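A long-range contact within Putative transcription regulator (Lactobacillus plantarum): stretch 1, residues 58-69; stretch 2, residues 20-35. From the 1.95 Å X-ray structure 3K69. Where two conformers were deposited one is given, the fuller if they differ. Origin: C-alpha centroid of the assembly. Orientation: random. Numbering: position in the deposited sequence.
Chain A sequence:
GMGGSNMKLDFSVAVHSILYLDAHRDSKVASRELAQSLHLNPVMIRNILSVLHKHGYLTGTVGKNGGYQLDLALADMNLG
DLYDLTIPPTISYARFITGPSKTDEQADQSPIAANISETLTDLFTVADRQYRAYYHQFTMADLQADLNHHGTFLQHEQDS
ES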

# COMPACT_ATOMS: atom_id res chain seq x y z
N LEU A 58 -14.63 14.61 -16.62
CA LEU A 58 -14.15 15.30 -17.80
C LEU A 58 -15.19 15.12 -18.88
O LEU A 58 -15.85 14.08 -18.92
CB LEU A 58 -12.85 14.64 -18.30
CG LEU A 58 -11.66 14.51 -17.41
CD1 LEU A 58 -10.50 13.83 -18.15
CD2 LEU A 58 -11.29 15.90 -16.90
N THR A 59 -15.37 16.13 -19.72
CA THR A 59 -16.06 15.94 -21.00
C THR A 59 -15.05 15.45 -22.06
O THR A 59 -13.86 15.61 -21.91
CB THR A 59 -16.73 17.23 -21.51
OG1 THR A 59 -15.72 18.16 -21.88
CG2 THR A 59 -17.68 17.81 -20.46
N GLY A 60 -15.55 14.82 -23.12
CA GLY A 60 -14.68 14.21 -24.12
C GLY A 60 -15.22 14.12 -25.54
O GLY A 60 -15.56 13.04 -25.99
N THR A 61 -15.23 15.25 -26.26
CA THR A 61 -15.67 15.29 -27.64
C THR A 61 -14.66 14.59 -28.55
O THR A 61 -13.44 14.75 -28.40
CB THR A 61 -15.90 16.73 -28.16
OG1 THR A 61 -14.67 17.31 -28.62
CG2 THR A 61 -16.51 17.61 -27.07
N VAL A 62 -15.17 13.82 -29.48
CA VAL A 62 -14.36 13.05 -30.43
C VAL A 62 -14.24 13.77 -31.77
O VAL A 62 -15.21 14.37 -32.27
CB VAL A 62 -14.95 11.64 -30.62
CG1 VAL A 62 -14.13 10.82 -31.61
CG2 VAL A 62 -15.09 10.94 -29.25
N GLY A 63 -13.03 13.72 -32.34
CA GLY A 63 -12.81 14.00 -33.75
C GLY A 63 -11.80 15.11 -33.93
O GLY A 63 -11.03 15.40 -33.02
N LYS A 64 -11.85 15.76 -35.09
CA LYS A 64 -10.95 16.89 -35.41
C LYS A 64 -11.13 18.04 -34.41
O LYS A 64 -12.25 18.49 -34.15
CB LYS A 64 -11.20 17.39 -36.83
CG LYS A 64 -10.09 18.30 -37.35
CD LYS A 64 -10.38 18.79 -38.75
CE LYS A 64 -9.26 19.67 -39.32
NZ LYS A 64 -7.97 18.93 -39.61
N ASN A 65 -10.03 18.49 -33.83
CA ASN A 65 -10.08 19.48 -32.75
C ASN A 65 -10.90 19.07 -31.52
O ASN A 65 -11.21 19.93 -30.67
CB ASN A 65 -10.59 20.84 -33.27
CG ASN A 65 -9.80 21.34 -34.44
OD1 ASN A 65 -8.56 21.24 -34.46
ND2 ASN A 65 -10.51 21.88 -35.43
N GLY A 66 -11.24 17.78 -31.43
CA GLY A 66 -11.90 17.23 -30.24
C GLY A 66 -10.91 17.08 -29.09
O GLY A 66 -9.74 17.48 -29.21
N GLY A 67 -11.35 16.46 -28.01
CA GLY A 67 -10.48 16.24 -26.88
C GLY A 67 -11.21 16.42 -25.58
O GLY A 67 -12.40 16.73 -25.57
N TYR A 68 -10.46 16.27 -24.51
CA TYR A 68 -10.95 16.37 -23.15
C TYR A 68 -10.99 17.78 -22.64
O TYR A 68 -10.17 18.63 -22.96
CB TYR A 68 -10.11 15.50 -22.22
CG TYR A 68 -10.17 14.03 -22.57
CD1 TYR A 68 -11.28 13.27 -22.22
CD2 TYR A 68 -9.13 13.39 -23.25
CE1 TYR A 68 -11.37 11.92 -22.53
CE2 TYR A 68 -9.21 12.01 -23.58
CZ TYR A 68 -10.34 11.29 -23.22
OH TYR A 68 -10.48 9.95 -23.54
N GLN A 69 -11.97 18.02 -21.79
CA GLN A 69 -12.15 19.33 -21.24
C GLN A 69 -12.71 19.17 -19.80
O GLN A 69 -13.42 18.21 -19.46
CB GLN A 69 -13.04 20.18 -22.16
CG GLN A 69 -13.13 21.65 -21.75
CD GLN A 69 -13.81 22.51 -22.84
OE1 GLN A 69 -14.73 22.07 -23.50
NE2 GLN A 69 -13.31 23.73 -23.02
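Stretch 2 20-35: YLDAHRDSKVASRELA

Stretch 1 is a β-hairpin whose two strands, the first ending at Thr-61 and the second spanning Gly-67 to Gln-69, are connected by a loop that includes a type II turn from Gly-63 to Gly-66. Stretch 2 leaves a helix at its start, reverses through a type I turn from His-24 to Ser-27, runs extended through Lys-28 and Val-29, and enters a second helix at Ser-31, with Ala-30 at the N-cap position. The extended segment lies antiparallel to the second hairpin strand and forms a single bridge with it, between Val-29 and Tyr-68. Val-29 N donates to Tyr-68 O and Tyr-68 N donates to Val-29 O, both at 2.9 Å, while Lys-28 CA approaches Tyr-68 O at 3.5 Å in a CA-H...O contact. Beside the bridge, Gly-67 (phi/psi 142/-178) comes within 4.2 Å of Ala-30, CA to CA. Its lack of a side chain allows this fit, since a CB would point toward stretch 2 and clash with Val-29 C and Ala-30 N.

Lys-28, with chi1 to chi4 of m, t, t and m, reaches across the hairpin from its second strand toward its first. Its CB packs over the backbone, 3.9 Å from Asn-65 O and 4.0 Å from Gly-67 O, and the m turn at chi4 places NZ where it donates to Gln-69 OE1 at 3.1 Å. NZ also donates to water 1 at 2.6 Å; this water links it to Thr-59 OG1 (2.9 Å), Thr-61 N (3.1 Å) and Gly-67 O (2.7 Å), tying the ammonium group to both hairpin strands. Thr-61 CG2 lies 3.0 Å from Lys-28 NZ, a close approach without a hydrogen bond.

Gln-69 starts sideways, but its t, t chain carries the amide to stretch 2. With chi3 at 36°, the two ends of the amide serve different partners: OE1 accepts from Lys-28 NZ, and NE2 donates to Arg-25 O at 2.9 Å, holding the backbone of the type I turn. Arg-25 itself points away, its guanidinium paired with Asp-22 in a salt bridge (NH2 to OD1, 2.7 Å).

Tyr-68 adopts m at chi1, and its ring reaches the start of the second helix. Val-29 O and Ser-31 OG lie at the ring edge, the latter 4.1 Å from Tyr-68 CE2, while Leu-34 CD1 is 4.3 Å from Tyr-68 CD2. From the first helix, Leu-21 (m, t) points toward the hairpin, bringing CD1 to 4.0 Å from Tyr-68 CB and 3.4 Å from Leu-58 CD2. Leu-58, also m, t, sets out sideways but ends nearer to stretch 2, so the two leucines meet by their methyl groups in a buried apolar contact.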

# COMPACT_ATOMS: atom_id res chain seq x y z
N TYR A 20 -3.83 19.55 -15.40
CA TYR A 20 -3.49 20.10 -16.70
C TYR A 20 -4.73 20.70 -17.35
O TYR A 20 -4.71 21.86 -17.83
CB TYR A 20 -2.87 19.05 -17.61
CG TYR A 20 -2.36 19.64 -18.91
CD1 TYR A 20 -1.05 20.13 -18.99
CD2 TYR A 20 -3.18 19.76 -20.04
CE1 TYR A 20 -0.54 20.69 -20.17
CE2 TYR A 20 -2.68 20.34 -21.24
CZ TYR A 20 -1.36 20.78 -21.30
OH TYR A 20 -0.84 21.36 -22.44
N LEU A 21 -5.82 19.93 -17.32
CA LEU A 21 -7.09 20.41 -17.87
C LEU A 21 -7.65 21.66 -17.13
O LEU A 21 -8.22 22.54 -17.76
CB LEU A 21 -8.11 19.27 -17.94
CG LEU A 21 -7.73 18.12 -18.90
CD1 LEU A 21 -8.62 16.93 -18.78
CD2 LEU A 21 -7.61 18.57 -20.37
N ASP A 22 -7.44 21.73 -15.82
CA ASP A 22 -7.81 22.90 -15.02
C ASP A 22 -7.04 24.14 -15.50
O ASP A 22 -7.55 25.23 -15.36
CB ASP A 22 -7.50 22.63 -13.53
CG ASP A 22 -7.79 23.83 -12.63
OD1 ASP A 22 -8.99 24.10 -12.40
OD2 ASP A 22 -6.83 24.47 -12.15
N ALA A 23 -5.83 23.98 -16.04
CA ALA A 23 -5.02 25.12 -16.52
C ALA A 23 -5.43 25.54 -17.92
O ALA A 23 -4.99 26.55 -18.43
CB ALA A 23 -3.50 24.79 -16.46
N HIS A 24 -6.30 24.77 -18.56
CA HIS A 24 -6.63 25.01 -19.95
C HIS A 24 -8.13 24.83 -20.17
O HIS A 24 -8.54 24.15 -21.10
CB HIS A 24 -5.83 24.05 -20.83
CG HIS A 24 -4.36 24.33 -20.84
ND1 HIS A 24 -3.46 23.65 -20.04
CD2 HIS A 24 -3.65 25.26 -21.51
CE1 HIS A 24 -2.25 24.14 -20.24
NE2 HIS A 24 -2.34 25.11 -21.13
N ARG A 25 -8.93 25.46 -19.31
CA ARG A 25 -10.39 25.25 -19.32
C ARG A 25 -11.04 25.83 -20.57
O ARG A 25 -12.14 25.42 -20.91
CB ARG A 25 -11.06 25.84 -18.09
CG ARG A 25 -10.89 25.01 -16.86
CD ARG A 25 -11.24 25.78 -15.60
NE ARG A 25 -11.03 24.98 -14.39
CZ ARG A 25 -11.94 24.18 -13.82
NH1 ARG A 25 -13.14 24.05 -14.33
NH2 ARG A 25 -11.63 23.50 -12.73
N ASP A 26 -10.36 26.73 -21.27
CA ASP A 26 -10.81 27.25 -22.56
C ASP A 26 -10.59 26.33 -23.79
O ASP A 26 -10.84 26.72 -24.89
CB ASP A 26 -10.11 28.60 -22.84
CG ASP A 26 -8.53 28.46 -22.98
OD1 ASP A 26 -7.91 27.39 -22.65
OD2 ASP A 26 -7.88 29.44 -23.43
N SER A 27 -10.12 25.11 -23.58
CA SER A 27 -9.55 24.29 -24.64
C SER A 27 -10.03 22.88 -24.50
O SER A 27 -10.25 22.39 -23.38
CB SER A 27 -8.03 24.22 -24.48
OG SER A 27 -7.45 25.43 -24.88
N LYS A 28 -10.17 22.23 -25.63
CA LYS A 28 -10.16 20.79 -25.69
C LYS A 28 -8.71 20.33 -25.88
O LYS A 28 -7.95 20.88 -26.69
CB LYS A 28 -11.11 20.29 -26.77
CG LYS A 28 -12.55 20.65 -26.38
CD LYS A 28 -13.54 20.21 -27.39
CE LYS A 28 -14.90 20.69 -27.00
NZ LYS A 28 -15.36 20.01 -25.77
N VAL A 29 -8.34 19.35 -25.08
CA VAL A 29 -6.99 18.84 -25.05
C VAL A 29 -7.00 17.36 -25.43
O VAL A 29 -7.56 16.52 -24.71
CB VAL A 29 -6.38 19.03 -23.64
CG1 VAL A 29 -4.93 18.53 -23.60
CG2 VAL A 29 -6.48 20.53 -23.19
N ALA A 30 -6.37 17.05 -26.55
CA ALA A 30 -6.27 15.68 -27.01
C ALA A 30 -5.28 14.89 -26.16
O ALA A 30 -4.45 15.47 -25.45
CB ALA A 30 -5.87 15.66 -28.46
N SER A 31 -5.36 13.55 -26.24
CA SER A 31 -4.46 12.64 -25.53
C SER A 31 -3.00 12.94 -25.76
O SER A 31 -2.19 12.78 -24.87
CB SER A 31 -4.70 11.16 -25.98
OG SER A 31 -6.07 10.81 -25.86
N ARG A 32 -2.67 13.29 -27.00
CA ARG A 32 -1.29 13.55 -27.37
C ARG A 32 -0.70 14.71 -26.60
O ARG A 32 0.43 14.62 -26.16
CB ARG A 32 -1.16 13.73 -28.88
CG ARG A 32 -0.96 12.38 -29.53
CD ARG A 32 -1.01 12.37 -31.04
NE ARG A 32 -1.01 10.98 -31.52
N GLU A 33 -1.49 15.76 -26.39
CA GLU A 33 -1.06 16.92 -25.63
C GLU A 33 -0.89 16.61 -24.15
O GLU A 33 0.09 17.00 -23.53
CB GLU A 33 -2.06 18.07 -25.83
CG GLU A 33 -1.66 19.32 -25.09
CD GLU A 33 -2.56 20.53 -25.33
OE1 GLU A 33 -3.24 20.60 -26.37
OE2 GLU A 33 -2.58 21.41 -24.44
N LEU A 34 -1.87 15.91 -23.57
CA LEU A 34 -1.76 15.45 -22.19
C LEU A 34 -0.55 14.52 -22.01
O LEU A 34 0.20 14.66 -21.02
CB LEU A 34 -3.04 14.75 -21.73
CG LEU A 34 -4.26 15.61 -21.39
CD1 LEU A 34 -5.55 14.79 -21.42
CD2 LEU A 34 -4.11 16.29 -20.01
N ALA A 35 -0.35 13.59 -22.94
CA ALA A 35 0.79 12.68 -22.82
C ALA A 35 2.13 13.43 -22.84
O ALA A 35 2.99 13.17 -21.99
CB ALA A 35 0.74 11.62 -23.88
O HOH W 1 -14.68 17.79 -24.60
O HOH W 2 -7.48 19.96 -30.00